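Intracellular protein transport protein USO1 (Saccharomyces cerevisiae S288c, PDB 6LSU) is required for protein transport from the ER to the Golgi complex, and is represented here by most of its globular head, built of armadillo repeats. Local coordinates at residues A184-P189 against P222-L227; T190-M195 against K226-E231. All blocks are in the same frame, centred on the assembly; numbering follows the deposited sequence.

Contact 1 (A184-P189 against P222-L227); sequences ALISLP and PHVQKL
Ile186 and His223 both point their side chains into the gap between the two helices, and their first torsions set which atoms meet: in Ile186 (chi1 -65°) CG2 stands anti to the backbone N and CG1 beside it, while His223 swings its ring trans to the backbone N (chi1 -178°). The setting is an armadillo-repeat solenoid, with residues 184-189 in ARM 3 and 222-227 in ARM 4, so this is packing between consecutive repeats. The closest CA pair, Ile186 and Val224, is 7.7 Å apart, and the contact is made by side chains. Ile186 supplies every contact from its side. Its CG2 methyl comes up to the edge of the imidazole, in the ring plane, at 3.6 Å from His223 CD2. The CG1-CD1 branch crosses toward Val224, with CG1 and CD1 of Ile186 each 4.2 Å from Val224 CG2, and it also brings CD1 to 3.9 Å from His223 CD2. Cutting Ile186 back to alanine removes CG1, CG2 and CD1, and the imidazole edge and Val224 CG2 would probably lose their apolar partner on helix 178-187, opening a gap between the two repeats. Val224 is buried and also touches Val217 and Val218 of helix 204-218, whereas His223 is exposed, which puts the isoleucine at the boundary between interior and surface. Leu185, one residue before it, packs instead on Val152 of helix 145-154 and on Val217. Ile186 CG2 also lies 3.7 Å from His223 NE2, and thus meets two neighbouring atoms of one ring edge.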
# COMPACT_ATOMS: atom_id res chain seq x y z
N ALA A 184 28.51 17.32 4.08
CA ALA A 184 29.65 17.78 3.24
C ALA A 184 29.14 18.19 1.85
O ALA A 184 29.57 19.27 1.39
CB ALA A 184 30.72 16.70 3.14
N LEU A 185 28.31 17.37 1.20
CA LEU A 185 27.91 17.59 -0.22
C LEU A 185 27.11 18.89 -0.33
O LEU A 185 27.35 19.62 -1.30
CB LEU A 185 27.14 16.39 -0.77
CG LEU A 185 28.01 15.26 -1.31
CD1 LEU A 185 27.21 13.97 -1.37
CD2 LEU A 185 28.57 15.61 -2.67
N ILE A 186 26.18 19.12 0.60
CA ILE A 186 25.33 20.35 0.73
C ILE A 186 26.23 21.58 0.89
O ILE A 186 25.92 22.62 0.28
CB ILE A 186 24.37 20.22 1.93
CG1 ILE A 186 23.33 19.12 1.77
CG2 ILE A 186 23.70 21.56 2.22
CD1 ILE A 186 22.57 18.80 3.04
N SER A 187 27.27 21.49 1.74
CA SER A 187 28.25 22.58 2.01
C SER A 187 28.77 23.12 0.68
O SER A 187 28.66 24.33 0.46
CB SER A 187 29.40 22.13 2.86
OG SER A 187 28.96 21.36 3.97
N LEU A 188 29.31 22.26 -0.19
CA LEU A 188 29.58 22.72 -1.57
C LEU A 188 28.23 23.13 -2.15
O LEU A 188 27.33 22.30 -2.23
CB LEU A 188 30.27 21.63 -2.40
CG LEU A 188 30.64 22.02 -3.84
CD1 LEU A 188 31.34 23.37 -3.92
CD2 LEU A 188 31.52 20.94 -4.46
N PRO A 189 28.00 24.42 -2.48
CA PRO A 189 26.90 24.80 -3.38
C PRO A 189 27.29 24.26 -4.76
O PRO A 189 28.40 23.79 -4.85
CB PRO A 189 26.89 26.33 -3.34
CG PRO A 189 28.34 26.68 -3.00
CD PRO A 189 28.79 25.59 -2.05
N PRO A 222 14.72 16.72 3.19
CA PRO A 222 13.91 17.78 2.58
C PRO A 222 14.77 18.84 1.88
O PRO A 222 14.41 19.30 0.78
CB PRO A 222 13.23 18.43 3.78
CG PRO A 222 13.10 17.29 4.76
CD PRO A 222 14.37 16.49 4.60
N HIS A 223 15.90 19.18 2.51
CA HIS A 223 16.82 20.20 1.94
C HIS A 223 17.26 19.75 0.54
O HIS A 223 17.12 20.59 -0.42
CB HIS A 223 18.00 20.53 2.85
CG HIS A 223 18.83 21.58 2.20
ND1 HIS A 223 18.25 22.70 1.60
CD2 HIS A 223 20.15 21.67 1.94
CE1 HIS A 223 19.18 23.44 1.04
NE2 HIS A 223 20.36 22.84 1.24
N VAL A 224 17.76 18.50 0.41
CA VAL A 224 18.22 17.94 -0.89
C VAL A 224 17.01 17.67 -1.81
O VAL A 224 17.19 17.67 -3.05
CB VAL A 224 19.06 16.65 -0.72
CG1 VAL A 224 19.58 16.15 -2.06
CG2 VAL A 224 20.22 16.83 0.23
N GLN A 225 15.82 17.38 -1.26
CA GLN A 225 14.61 17.10 -2.09
C GLN A 225 14.28 18.35 -2.89
O GLN A 225 14.10 18.23 -4.09
CB GLN A 225 13.38 16.72 -1.26
CG GLN A 225 13.46 15.35 -0.60
CD GLN A 225 12.17 14.98 0.09
OE1 GLN A 225 11.77 15.52 1.10
NE2 GLN A 225 11.43 14.07 -0.50
N LYS A 226 14.28 19.51 -2.22
CA LYS A 226 13.97 20.84 -2.84
C LYS A 226 15.14 21.20 -3.76
O LYS A 226 14.90 21.57 -4.95
CB LYS A 226 13.63 21.87 -1.76
CG LYS A 226 12.31 21.60 -1.00
CD LYS A 226 11.05 22.31 -1.55
CE LYS A 226 10.65 21.89 -2.96
NZ LYS A 226 9.69 22.80 -3.62
N LEU A 227 16.37 20.98 -3.31
CA LEU A 227 17.57 21.25 -4.14
C LEU A 227 17.53 20.47 -5.46
O LEU A 227 17.93 21.06 -6.50
CB LEU A 227 18.82 20.89 -3.33
CG LEU A 227 19.44 22.08 -2.60
CD1 LEU A 227 20.53 21.61 -1.66
CD2 LEU A 227 19.97 23.09 -3.60

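Contact 2 (T190-M195 against K226-E231); sequences TSISTM and KLVAFE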
# COMPACT_ATOMS: atom_id res chain seq x y z
N THR A 190 26.41 24.29 -5.76
CA THR A 190 26.70 23.77 -7.13
C THR A 190 26.78 22.22 -7.14
O THR A 190 26.70 21.64 -8.23
CB THR A 190 27.98 24.42 -7.69
OG1 THR A 190 28.34 23.74 -8.89
CG2 THR A 190 29.19 24.38 -6.79
N SER A 191 26.93 21.57 -5.98
CA SER A 191 27.23 20.12 -5.78
C SER A 191 26.12 19.22 -6.37
O SER A 191 26.43 18.29 -7.20
CB SER A 191 27.40 19.89 -4.33
OG SER A 191 27.84 18.57 -4.09
N ILE A 192 24.87 19.49 -5.98
CA ILE A 192 23.65 18.78 -6.45
C ILE A 192 23.47 19.01 -7.96
O ILE A 192 23.26 18.04 -8.72
CB ILE A 192 22.42 19.25 -5.63
CG1 ILE A 192 22.55 19.02 -4.11
CG2 ILE A 192 21.15 18.65 -6.20
CD1 ILE A 192 23.08 17.64 -3.71
N SER A 193 23.54 20.26 -8.42
CA SER A 193 23.27 20.62 -9.84
C SER A 193 24.17 19.75 -10.70
O SER A 193 23.71 19.31 -11.77
CB SER A 193 23.51 22.08 -10.16
OG SER A 193 23.42 22.85 -8.98
N THR A 194 25.39 19.55 -10.23
CA THR A 194 26.44 18.79 -10.94
C THR A 194 26.02 17.33 -11.02
O THR A 194 25.99 16.86 -12.14
CB THR A 194 27.82 18.95 -10.28
OG1 THR A 194 28.15 20.34 -10.31
CG2 THR A 194 28.90 18.17 -10.99
N MET A 195 25.71 16.70 -9.86
CA MET A 195 25.10 15.34 -9.73
C MET A 195 23.93 15.16 -10.70
O MET A 195 23.96 14.22 -11.53
CB MET A 195 24.57 15.12 -8.32
CG MET A 195 25.35 14.14 -7.53
SD MET A 195 24.35 13.71 -6.08
CE MET A 195 25.71 13.58 -4.91
N LYS A 226 14.28 19.51 -2.22
CA LYS A 226 13.97 20.84 -2.84
C LYS A 226 15.14 21.20 -3.76
O LYS A 226 14.90 21.57 -4.95
CB LYS A 226 13.63 21.87 -1.76
CG LYS A 226 12.31 21.60 -1.00
CD LYS A 226 11.05 22.31 -1.55
CE LYS A 226 10.65 21.89 -2.96
NZ LYS A 226 9.69 22.80 -3.62
N LEU A 227 16.37 20.98 -3.31
CA LEU A 227 17.57 21.25 -4.14
C LEU A 227 17.53 20.47 -5.46
O LEU A 227 17.93 21.06 -6.50
CB LEU A 227 18.82 20.89 -3.33
CG LEU A 227 19.44 22.08 -2.60
CD1 LEU A 227 20.53 21.61 -1.66
CD2 LEU A 227 19.97 23.09 -3.60
N VAL A 228 17.10 19.20 -5.42
CA VAL A 228 17.12 18.32 -6.63
C VAL A 228 15.98 18.77 -7.54
O VAL A 228 16.21 18.89 -8.78
CB VAL A 228 17.03 16.83 -6.26
CG1 VAL A 228 16.57 16.00 -7.44
CG2 VAL A 228 18.36 16.30 -5.75
N ALA A 229 14.81 19.02 -6.95
CA ALA A 229 13.58 19.42 -7.66
C ALA A 229 13.83 20.64 -8.56
O ALA A 229 13.25 20.69 -9.64
CB ALA A 229 12.50 19.70 -6.66
N PHE A 230 14.67 21.59 -8.11
CA PHE A 230 14.90 22.87 -8.84
C PHE A 230 15.80 22.62 -10.05
O PHE A 230 15.91 23.53 -10.90
CB PHE A 230 15.49 23.95 -7.94
CG PHE A 230 14.62 24.36 -6.78
CD1 PHE A 230 13.28 23.97 -6.71
CD2 PHE A 230 15.13 25.14 -5.75
CE1 PHE A 230 12.49 24.34 -5.63
CE2 PHE A 230 14.34 25.51 -4.67
CZ PHE A 230 13.02 25.11 -4.61
N GLU A 231 16.36 21.41 -10.16
CA GLU A 231 17.30 21.02 -11.24
C GLU A 231 16.56 20.35 -12.41
O GLU A 231 17.21 19.63 -13.23
CB GLU A 231 18.41 20.13 -10.68
CG GLU A 231 19.32 20.86 -9.70
CD GLU A 231 19.88 22.16 -10.27
OE1 GLU A 231 20.19 22.18 -11.50
OE2 GLU A 231 19.99 23.15 -9.49
O HOH W 1 21.47 20.31 -13.46
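The start of helix 191-198 lies against the last part of helix 222-229 and the turn after it, with 6.5 Å between the CA atoms of Ile192 and Val228 and 6.1 Å between those of Ser193 and Glu231. Ile192 carries the apolar half. Its CG2 methyl meets CG2 of Val228 at 3.7 Å and also lies 4.0 Å from Leu227 O. Its other branch is turned to the Leu227 side chain, whose CD1 lies 4.1 Å from Ile192 CG1. The Ile192 side chain crosses those of both partners at about a right angle. Ile192 and Val228 are buried, and Val228 also rests on Val218 of helix 204-218.

The polar half lies at the more solvent-accessible side, where Glu231 folds back at its second torsion (chi2 -52°) and sets its carboxylate beside Ser193. The direct bond, Ser193 OG to Glu231 OE2, is weak at 3.5 Å. A water bridges the pair, donating to both Ser193 O and Glu231 OE1, at 3.0 Å each, so the two carboxylate oxygens have different routes to the same serine. Ser193 O additionally accepts from the hydroxyl of Ser197, one turn further on.

Within residues 190-195, Thr194 OG1 donates to Thr190 O at 2.8 Å. Thr194 N donates to it as well, so the carbonyl oxygen takes two bonds, which reach it from opposite faces of its plane. Largely buried aliphatic branches on one side and a water-bridged serine-glutamate pair on the other make up helix packing completed by the turn after helix 222-229, here between the successive repeats ARM 3 and ARM 4, as expected of an armadillo solenoid.

In the fold
From the N terminus, helix 178-187 runs into a short turn and then helix 191-198; helix 204-218 follows before the chain reaches helix 222-229. Contact 1 closes a loop with 32 residues between its segments, and contact 2 one with 30, both mostly helical. The loops interleave rather than nest: the order is 184-189, 190-195, 222-227, 226-231, and the second partners overlap at Lys226 and Leu227. Helix 222-229 thus meets two successive helices of ARM 3, its earlier residues facing helix 178-187 and its later ones helix 191-198. With centres 7 Å apart, the contacts form one continuous interface joining ARM 3 to ARM 4, bridged by Val224 CG1 and Ile192 CD1.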